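Local coordinates for protein putative transcriptional regulator (Bacillus cytotoxicus NVH 391-98, PDB 3K4H) that probably regulates transcription as a LacI-type DNA-binding protein, with a glucose-containing glycan bound between the two lobes of its sugar-binding region, at residues E121-Y125 with H276-K280; K166-L170 with L186-P192; I196-D201 with I224-A230. One frame throughout, in Å; residues are numbered along the deposited sequence.

Contact 1: residues E121-Y125 with H276-K280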
loop_
_atom_site.group_PDB
_atom_site.type_symbol
_atom_site.label_atom_id
_atom_site.label_comp_id
_atom_site.label_asym_id
_atom_site.label_seq_id
_atom_site.Cartn_x
_atom_site.Cartn_y
_atom_site.Cartn_z
ATOM N N GLU A 121 -5.617 -11.997 0.856
ATOM C CA GLU A 121 -4.756 -13.151 0.660
ATOM C C GLU A 121 -5.163 -14.299 1.583
ATOM O O GLU A 121 -5.236 -15.462 1.147
ATOM C CB GLU A 121 -3.303 -12.785 0.879
ATOM C CG GLU A 121 -2.632 -12.072 -0.279
ATOM C CD GLU A 121 -1.296 -11.459 0.123
ATOM O OE1 GLU A 121 -1.009 -11.353 1.336
ATOM O OE2 GLU A 121 -0.525 -11.066 -0.770
ATOM N N VAL A 122 -5.443 -13.971 2.843
ATOM C CA VAL A 122 -5.973 -14.943 3.782
ATOM C C VAL A 122 -7.263 -15.584 3.236
ATOM O O VAL A 122 -7.458 -16.798 3.352
ATOM C CB VAL A 122 -6.212 -14.307 5.177
ATOM C CG1 VAL A 122 -6.999 -15.227 6.079
ATOM C CG2 VAL A 122 -4.890 -13.994 5.843
ATOM N N ALA A 123 -8.139 -14.772 2.639
ATOM C CA ALA A 123 -9.416 -15.278 2.178
ATOM C C ALA A 123 -9.199 -16.130 0.937
ATOM O O ALA A 123 -9.858 -17.165 0.767
ATOM C CB ALA A 123 -10.393 -14.149 1.917
ATOM N N GLU A 124 -8.257 -15.712 0.087
ATOM C CA GLU A 124 -7.877 -16.522 -1.084
ATOM C C GLU A 124 -7.333 -17.877 -0.627
ATOM O O GLU A 124 -7.709 -18.922 -1.176
ATOM C CB GLU A 124 -6.895 -15.783 -1.982
ATOM C CG GLU A 124 -7.599 -14.793 -2.882
ATOM C CD GLU A 124 -6.698 -13.697 -3.464
ATOM O OE1 GLU A 124 -5.442 -13.847 -3.484
ATOM O OE2 GLU A 124 -7.275 -12.672 -3.914
ATOM N N TYR A 125 -6.510 -17.842 0.430
ATOM C CA TYR A 125 -5.949 -19.046 1.035
ATOM C C TYR A 125 -7.018 -20.050 1.479
ATOM O O TYR A 125 -6.972 -21.224 1.071
ATOM C CB TYR A 125 -4.981 -18.692 2.166
ATOM C CG TYR A 125 -4.525 -19.870 2.986
ATOM C CD1 TYR A 125 -3.998 -21.021 2.385
ATOM C CD2 TYR A 125 -4.617 -19.840 4.378
ATOM C CE1 TYR A 125 -3.591 -22.111 3.160
ATOM C CE2 TYR A 125 -4.215 -20.915 5.142
ATOM C CZ TYR A 125 -3.707 -22.035 4.535
ATOM O OH TYR A 125 -3.314 -23.067 5.329
ATOM N N HIS A 276 3.753 -7.742 5.446
ATOM C CA HIS A 276 3.124 -8.757 6.263
ATOM C C HIS A 276 3.473 -10.132 5.694
ATOM O O HIS A 276 3.964 -10.222 4.582
ATOM C CB HIS A 276 1.619 -8.554 6.236
ATOM C CG HIS A 276 1.011 -8.761 4.884
ATOM N ND1 HIS A 276 0.928 -7.754 3.945
ATOM C CD2 HIS A 276 0.457 -9.859 4.313
ATOM C CE1 HIS A 276 0.342 -8.219 2.856
ATOM N NE2 HIS A 276 0.044 -9.491 3.053
ATOM N N LYS A 277 3.228 -11.192 6.459
ATOM C CA LYS A 277 3.484 -12.562 6.021
ATOM C C LYS A 277 2.452 -13.497 6.630
ATOM O O LYS A 277 2.277 -13.541 7.842
ATOM C CB LYS A 277 4.855 -13.004 6.497
ATOM C CG LYS A 277 5.573 -13.868 5.520
ATOM C CD LYS A 277 6.518 -14.801 6.247
ATOM C CE LYS A 277 7.389 -15.592 5.263
ATOM N NZ LYS A 277 8.697 -14.887 5.235
ATOM N N LEU A 278 1.779 -14.267 5.796
ATOM C CA LEU A 278 0.865 -15.260 6.296
ATOM C C LEU A 278 1.628 -16.510 6.761
ATOM O O LEU A 278 2.248 -17.194 5.937
ATOM C CB LEU A 278 -0.117 -15.596 5.202
ATOM C CG LEU A 278 -1.040 -16.773 5.435
ATOM C CD1 LEU A 278 -1.949 -16.574 6.658
ATOM C CD2 LEU A 278 -1.828 -16.857 4.172
ATOM N N LEU A 279 1.607 -16.814 8.038
ATOM C CA LEU A 279 2.269 -17.990 8.506
ATOM C C LEU A 279 1.279 -19.040 8.698
ATOM O O LEU A 279 0.478 -18.929 9.553
ATOM C CB LEU A 279 2.810 -17.773 9.877
ATOM C CG LEU A 279 3.645 -16.558 10.052
ATOM C CD1 LEU A 279 4.006 -16.482 11.429
ATOM C CD2 LEU A 279 4.810 -16.741 9.238
ATOM N N LYS A 280 1.354 -20.105 7.936
ATOM C CA LYS A 280 0.403 -21.144 8.115
ATOM C C LYS A 280 0.981 -22.099 9.073
ATOM O O LYS A 280 1.986 -22.673 8.827
ATOM C CB LYS A 280 0.162 -21.822 6.808
ATOM C CG LYS A 280 0.553 -20.999 5.674
ATOM C CD LYS A 280 -0.258 -21.282 4.478
ATOM C CE LYS A 280 0.222 -20.438 3.378
ATOM N NZ LYS A 280 -0.547 -20.611 2.183
#
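In this alpha/beta lobe of the periplasmic-binding-protein fold, helix 115-128 packs across the edge of the mixed sheet, where strand 277-279 runs antiparallel to its neighbour 241-244. Tyr125, Leu278 and Lys280 bury most of the surface. One helical turn after Glu121, Tyr125 points toward the strand, and its broad ring offers both an apolar flank and a pi face. The methyl CD2 of Leu278 lies 4.1 Å from Tyr125 CD2, while Leu278 CD1 meets Val122 CG2 at 4.0 Å; a branched leucine can thus touch two helix positions three residues apart, which lie on the same side of the helix, and Val243 and Val225 continue this apolar patch into the sheet. Lys280 suits this solvent-exposed place because its chain is long and aliphatic but its end is charged. Its CD lies over the face of the Tyr125 ring, 3.9 Å from the centroid, in a CH-pi contact, and its NZ, also 3.9 Å from that centroid, makes an off-centre cation-pi interaction. At the other end a polar pair takes over: the imidazole of His276 meets the Glu121 carboxylate edge-on, NE2 donating a nearly straight hydrogen bond of 2.7 Å to Glu121 OE1.

Contact 2: residues K166-L170 with L186-P192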
loop_
_atom_site.group_PDB
_atom_site.type_symbol
_atom_site.label_atom_id
_atom_site.label_comp_id
_atom_site.label_asym_id
_atom_site.label_seq_id
_atom_site.Cartn_x
_atom_site.Cartn_y
_atom_site.Cartn_z
ATOM N N LYS A 166 -24.717 -11.451 6.631
ATOM C CA LYS A 166 -24.558 -10.494 7.709
ATOM C C LYS A 166 -24.235 -11.194 9.040
ATOM O O LYS A 166 -23.584 -10.613 9.918
ATOM C CB LYS A 166 -25.842 -9.633 7.760
ATOM C CG LYS A 166 -26.337 -9.137 9.104
ATOM C CD LYS A 166 -27.846 -9.381 9.172
ATOM C CE LYS A 166 -28.608 -8.313 9.986
ATOM N NZ LYS A 166 -30.080 -8.347 9.654
ATOM N N GLU A 167 -24.657 -12.448 9.173
ATOM C CA GLU A 167 -24.508 -13.173 10.431
ATOM C C GLU A 167 -23.160 -13.862 10.568
ATOM O O GLU A 167 -22.899 -14.467 11.596
ATOM C CB GLU A 167 -25.701 -14.119 10.736
ATOM C CG GLU A 167 -26.379 -14.787 9.532
ATOM C CD GLU A 167 -27.338 -13.858 8.773
ATOM O OE1 GLU A 167 -27.227 -13.770 7.533
ATOM O OE2 GLU A 167 -28.206 -13.226 9.417
ATOM N N TYR A 168 -22.315 -13.742 9.540
ATOM C CA TYR A 168 -20.892 -14.149 9.567
ATOM C C TYR A 168 -19.944 -12.958 9.760
ATOM O O TYR A 168 -18.710 -13.139 9.863
ATOM C CB TYR A 168 -20.491 -14.861 8.263
ATOM C CG TYR A 168 -21.010 -16.284 8.047
ATOM C CD1 TYR A 168 -21.890 -16.891 8.949
ATOM C CD2 TYR A 168 -20.629 -17.015 6.900
ATOM C CE1 TYR A 168 -22.371 -18.176 8.728
ATOM C CE2 TYR A 168 -21.108 -18.298 6.672
ATOM C CZ TYR A 168 -21.980 -18.872 7.592
ATOM O OH TYR A 168 -22.459 -20.151 7.391
ATOM N N ILE A 169 -20.473 -11.781 9.976
ATOM C CA ILE A 169 -19.632 -10.656 10.281
ATOM C C ILE A 169 -19.780 -10.174 11.707
ATOM O O ILE A 169 -20.814 -9.742 12.080
ATOM C CB ILE A 169 -20.017 -9.532 9.407
ATOM C CG1 ILE A 169 -19.924 -9.950 7.971
ATOM C CG2 ILE A 169 -19.097 -8.436 9.579
ATOM C CD1 ILE A 169 -20.491 -8.990 7.078
ATOM N N LEU A 170 -18.732 -10.241 12.518
ATOM C CA LEU A 170 -18.788 -9.924 13.933
ATOM C C LEU A 170 -17.879 -8.862 14.439
ATOM O O LEU A 170 -16.743 -8.847 14.103
ATOM C CB LEU A 170 -18.538 -11.165 14.745
ATOM C CG LEU A 170 -19.576 -12.171 14.374
ATOM C CD1 LEU A 170 -19.551 -13.328 15.269
ATOM C CD2 LEU A 170 -20.802 -11.395 14.527
ATOM N N LEU A 186 -21.578 -17.776 16.367
ATOM C CA LEU A 186 -21.341 -18.433 15.095
ATOM C C LEU A 186 -21.740 -19.901 15.107
ATOM O O LEU A 186 -22.531 -20.355 14.273
ATOM C CB LEU A 186 -19.887 -18.279 14.691
ATOM C CG LEU A 186 -19.486 -16.915 14.140
ATOM C CD1 LEU A 186 -17.992 -16.883 14.024
ATOM C CD2 LEU A 186 -20.159 -16.663 12.799
HETATM N N MSE A 187 -21.207 -20.634 16.071
HETATM C CA MSE A 187 -21.527 -22.044 16.214
HETATM C C MSE A 187 -22.995 -22.281 16.605
HETATM O O MSE A 187 -23.489 -23.399 16.517
HETATM C CB MSE A 187 -20.547 -22.699 17.183
HETATM C CG MSE A 187 -19.411 -23.435 16.501
HETATM SE SE MSE A 187 -18.819 -22.804 14.727
HETATM C CE MSE A 187 -18.793 -24.587 13.899
ATOM N N GLY A 188 -23.689 -21.209 16.973
ATOM C CA GLY A 188 -25.096 -21.273 17.351
ATOM C C GLY A 188 -26.098 -21.058 16.228
ATOM O O GLY A 188 -27.295 -21.157 16.451
ATOM N N LEU A 189 -25.618 -20.763 15.027
ATOM C CA LEU A 189 -26.480 -20.556 13.858
ATOM C C LEU A 189 -26.965 -21.883 13.305
ATOM O O LEU A 189 -26.441 -22.937 13.670
ATOM C CB LEU A 189 -25.709 -19.830 12.745
ATOM C CG LEU A 189 -25.104 -18.435 12.963
ATOM C CD1 LEU A 189 -24.275 -18.056 11.732
ATOM C CD2 LEU A 189 -26.174 -17.402 13.245
ATOM N N GLN A 190 -27.960 -21.829 12.424
ATOM C CA GLN A 190 -28.442 -23.011 11.713
ATOM C C GLN A 190 -27.443 -23.489 10.674
ATOM O O GLN A 190 -27.317 -24.678 10.458
ATOM C CB GLN A 190 -29.763 -22.736 11.013
ATOM C CG GLN A 190 -30.907 -22.413 11.933
ATOM C CD GLN A 190 -32.241 -22.558 11.231
ATOM O OE1 GLN A 190 -32.382 -23.365 10.318
ATOM N NE2 GLN A 190 -33.226 -21.777 11.654
ATOM N N GLN A 191 -26.743 -22.564 10.023
ATOM C CA GLN A 191 -25.704 -22.937 9.060
ATOM C C GLN A 191 -24.344 -22.260 9.336
ATOM O O GLN A 191 -23.971 -21.311 8.668
ATOM C CB GLN A 191 -26.230 -22.796 7.611
ATOM C CG GLN A 191 -27.297 -23.871 7.316
ATOM C CD GLN A 191 -28.086 -23.671 6.030
ATOM O OE1 GLN A 191 -27.586 -23.949 4.931
ATOM N NE2 GLN A 191 -29.347 -23.238 6.159
ATOM N N PRO A 192 -23.598 -22.761 10.343
ATOM C CA PRO A 192 -22.402 -22.045 10.816
ATOM C C PRO A 192 -21.282 -21.991 9.781
ATOM O O PRO A 192 -21.378 -22.639 8.736
ATOM C CB PRO A 192 -21.967 -22.851 12.061
ATOM C CG PRO A 192 -23.172 -23.591 12.476
ATOM C CD PRO A 192 -23.855 -23.955 11.171
#
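Leu186, near the end of helix 176-187, begins the contact. Its CG sits 3.8 Å from CD1 of Leu170 on edge strand 169-171. Leu186 CD2 lies 4.2 Å from Tyr168 CD1, and the same Leu186 CD2 is 3.7 Å from Glu167 O. A leucine fits here because its forked end fills the space between strand and helix, where Ala135 and Ile137 of the adjoining strand also touch it. This is the beta-alpha packing of a Rossmann-like lobe: the strand leads into the helix, which folds back over the sheet. Beyond Leu186 the chain turns, and Leu189 N bonds back to Leu186 O at 3.2 Å. Leu189 turns toward the 3-10 segment 166-168, setting its CD1 3.6 Å from Tyr168 CE1, at the ring edge, with its CD2 4.2 Å from Glu167 CB. At Pro192 it is the backbone rather than the side chain that faces the tyrosine: Tyr168 OH is 3.0 Å from Pro192 O. Tyrosine suits this boundary, since its ring can pack against leucines while its hydroxyl ends beside the Pro192 carbonyl. The chemistry implies a joint held mainly by apolar packing, in which side-chain shape matters more than charge.

Contact 3: residues I196-D201 with I224-A230. With GLC (alpha-D-glucopyranose), chain C.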
loop_
_atom_site.group_PDB
_atom_site.type_symbol
_atom_site.label_atom_id
_atom_site.label_comp_id
_atom_site.label_asym_id
_atom_site.label_seq_id
_atom_site.Cartn_x
_atom_site.Cartn_y
_atom_site.Cartn_z
ATOM N N ILE A 196 -12.891 -19.367 9.808
ATOM C CA ILE A 196 -13.018 -18.115 10.538
ATOM C C ILE A 196 -11.741 -17.244 10.444
ATOM O O ILE A 196 -10.628 -17.715 10.681
ATOM C CB ILE A 196 -13.329 -18.393 12.011
ATOM C CG1 ILE A 196 -14.693 -19.089 12.153
ATOM C CG2 ILE A 196 -13.275 -17.123 12.830
ATOM C CD1 ILE A 196 -15.035 -19.630 13.582
HETATM N N MSE A 197 -11.906 -15.966 10.099
HETATM C CA MSE A 197 -10.789 -15.033 10.151
HETATM C C MSE A 197 -10.954 -14.087 11.324
HETATM O O MSE A 197 -11.941 -13.382 11.440
HETATM C CB MSE A 197 -10.634 -14.263 8.842
HETATM C CG MSE A 197 -9.374 -13.389 8.767
HETATM SE SE MSE A 197 -9.263 -12.377 7.050
HETATM C CE MSE A 197 -10.253 -10.784 7.612
ATOM N N ALA A 198 -9.960 -14.092 12.200
ATOM C CA ALA A 198 -9.921 -13.217 13.347
ATOM C C ALA A 198 -8.919 -12.131 13.067
ATOM O O ALA A 198 -7.828 -12.397 12.596
ATOM C CB ALA A 198 -9.513 -13.995 14.541
ATOM N N THR A 199 -9.304 -10.896 13.341
ATOM C CA THR A 199 -8.454 -9.742 13.042
ATOM C C THR A 199 -7.397 -9.496 14.126
ATOM O O THR A 199 -6.568 -8.610 13.973
ATOM C CB THR A 199 -9.282 -8.486 12.851
ATOM O OG1 THR A 199 -10.120 -8.304 13.998
ATOM C CG2 THR A 199 -10.153 -8.605 11.613
ATOM N N ASP A 200 -7.409 -10.318 15.183
ATOM C CA ASP A 200 -6.460 -10.221 16.288
ATOM C C ASP A 200 -6.257 -11.569 17.013
ATOM O O ASP A 200 -7.227 -12.228 17.383
ATOM C CB ASP A 200 -6.970 -9.173 17.281
ATOM C CG ASP A 200 -6.007 -8.916 18.419
ATOM O OD1 ASP A 200 -5.494 -7.790 18.460
ATOM O OD2 ASP A 200 -5.758 -9.811 19.268
ATOM N N ASP A 201 -5.002 -11.944 17.260
ATOM C CA ASP A 201 -4.659 -13.178 17.978
ATOM C C ASP A 201 -5.406 -13.394 19.289
ATOM O O ASP A 201 -5.720 -14.529 19.633
ATOM C CB ASP A 201 -3.149 -13.268 18.205
ATOM C CG ASP A 201 -2.403 -13.766 16.968
ATOM O OD1 ASP A 201 -3.060 -14.006 15.944
ATOM O OD2 ASP A 201 -1.168 -13.938 16.991
ATOM N N ILE A 224 -9.119 -21.748 11.364
ATOM C CA ILE A 224 -8.962 -20.401 11.889
ATOM C C ILE A 224 -7.691 -19.792 11.307
ATOM O O ILE A 224 -6.641 -20.421 11.372
ATOM C CB ILE A 224 -8.728 -20.426 13.423
ATOM C CG1 ILE A 224 -9.854 -21.135 14.165
ATOM C CG2 ILE A 224 -8.511 -19.027 13.977
ATOM C CD1 ILE A 224 -9.451 -21.475 15.611
ATOM N N VAL A 225 -7.772 -18.578 10.768
ATOM C CA VAL A 225 -6.591 -17.752 10.595
ATOM C C VAL A 225 -6.809 -16.469 11.381
ATOM O O VAL A 225 -7.949 -15.971 11.432
ATOM C CB VAL A 225 -6.334 -17.362 9.148
ATOM C CG1 VAL A 225 -5.021 -16.611 9.066
ATOM C CG2 VAL A 225 -6.276 -18.590 8.262
ATOM N N SER A 226 -5.765 -15.923 11.966
ATOM C CA SER A 226 -5.811 -14.704 12.727
ATOM C C SER A 226 -4.652 -13.817 12.368
ATOM O O SER A 226 -3.883 -14.116 11.524
ATOM C CB SER A 226 -5.788 -14.992 14.199
ATOM O OG SER A 226 -4.756 -14.280 14.799
ATOM N N PHE A 227 -4.515 -12.708 13.039
ATOM C CA PHE A 227 -3.538 -11.715 12.685
ATOM C C PHE A 227 -2.650 -11.341 13.826
ATOM O O PHE A 227 -3.032 -11.397 14.923
ATOM C CB PHE A 227 -4.239 -10.449 12.299
ATOM C CG PHE A 227 -4.515 -10.320 10.878
ATOM C CD1 PHE A 227 -3.696 -9.641 10.077
ATOM C CD2 PHE A 227 -5.642 -10.808 10.349
ATOM C CE1 PHE A 227 -3.980 -9.519 8.778
ATOM C CE2 PHE A 227 -5.900 -10.679 9.054
ATOM C CZ PHE A 227 -5.078 -10.040 8.280
ATOM N N ASN A 228 -1.454 -10.907 13.516
ATOM C CA ASN A 228 -0.473 -10.398 14.451
ATOM C C ASN A 228 0.595 -11.260 15.080
ATOM O O ASN A 228 1.519 -10.741 15.572
ATOM C CB ASN A 228 -1.250 -9.957 15.661
ATOM C CG ASN A 228 -1.914 -8.637 15.513
ATOM O OD1 ASN A 228 -2.530 -8.170 16.432
ATOM N ND2 ASN A 228 -1.799 -8.035 14.381
ATOM N N ASN A 229 0.602 -12.552 14.952
ATOM C CA ASN A 229 1.744 -13.267 15.445
ATOM C C ASN A 229 2.181 -13.117 16.873
ATOM O O ASN A 229 3.331 -13.023 17.152
ATOM C CB ASN A 229 2.907 -13.039 14.547
ATOM C CG ASN A 229 3.945 -14.059 14.710
ATOM O OD1 ASN A 229 3.843 -14.923 15.527
ATOM N ND2 ASN A 229 4.963 -13.958 13.940
ATOM N N ALA A 230 1.259 -13.107 17.785
ATOM C CA ALA A 230 1.593 -13.022 19.170
ATOM C C ALA A 230 2.317 -14.230 19.601
ATOM O O ALA A 230 2.067 -15.298 19.164
ATOM C CB ALA A 230 0.407 -12.920 19.951
HETATM C C1 GLC C . -4.710 -4.973 17.745
HETATM C C2 GLC C . -4.563 -3.516 18.152
HETATM C C3 GLC C . -4.745 -2.627 16.943
HETATM C C4 GLC C . -3.646 -3.016 15.971
HETATM C C5 GLC C . -3.914 -4.436 15.469
HETATM C C6 GLC C . -2.769 -4.902 14.549
HETATM O O1 GLC C . -6.072 -5.258 17.560
HETATM O O2 GLC C . -5.547 -3.197 19.106
HETATM O O3 GLC C . -4.690 -1.268 17.332
HETATM O O4 GLC C . -3.577 -2.133 14.873
HETATM O O5 GLC C . -4.027 -5.338 16.554
HETATM O O6 GLC C . -3.196 -5.835 13.582
#
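Asp201 is a buried carboxylate set just beyond the ends of two parallel strands, and more of its surface is covered than that of any other residue here. Its OD2 accepts a hydrogen bond from Ala230 N at 2.7 Å, fastening the turn after strand 223-227, while Thr242 reaches its OD1. The motif is a right-handed beta-alpha-beta unit of the Rossmann-like lobe: strand 195-198, helix 201-213, strand 223-227. The strands run 14° apart, 4.7 Å between axes, and are joined by Val225 N to Ile196 O at 3.0 Å and Ala198 N to Val225 O at 2.9 Å. Ile196 and Ile224 fill one face; Met197 (selenomethionine) and Val225 fill the other, beneath helix 115-128. At the strands' C-terminal ends, where such folds place their binding sites, Asp200 and Asn228 line the glycan pocket. Asp200 OD2 caps Leu202 N at the helix start; its OD1, also bonded to Asn25, accepts a 2.7 Å hydrogen bond from O1 of the glucose.

How the contacts relate
All three contacts belong to one lobe and reach its mixed sheet, of which strands 169-171 and 277-279 form the outermost members. Contact 3 lies in the middle of that sheet; contact 2 is at one edge, its centre about 18 Å away, and contact 1 at the other, about 10 Å away. The centres of contacts 1 and 2 are about 22 Å apart and their nearest atoms about 12 Å. Contact 3 bridges them through packing: Leu186 CD1 meets Ile196 CD1 at 4.1 Å, and Val122 CG1 meets Val225 CB at 3.8 Å. Contact 1 spans contact 2, then contact 3, so a late strand completes the lobe whose central strands lead at their C-terminal ends into loops holding the sugar-pocket residues Asp200 and Asn228.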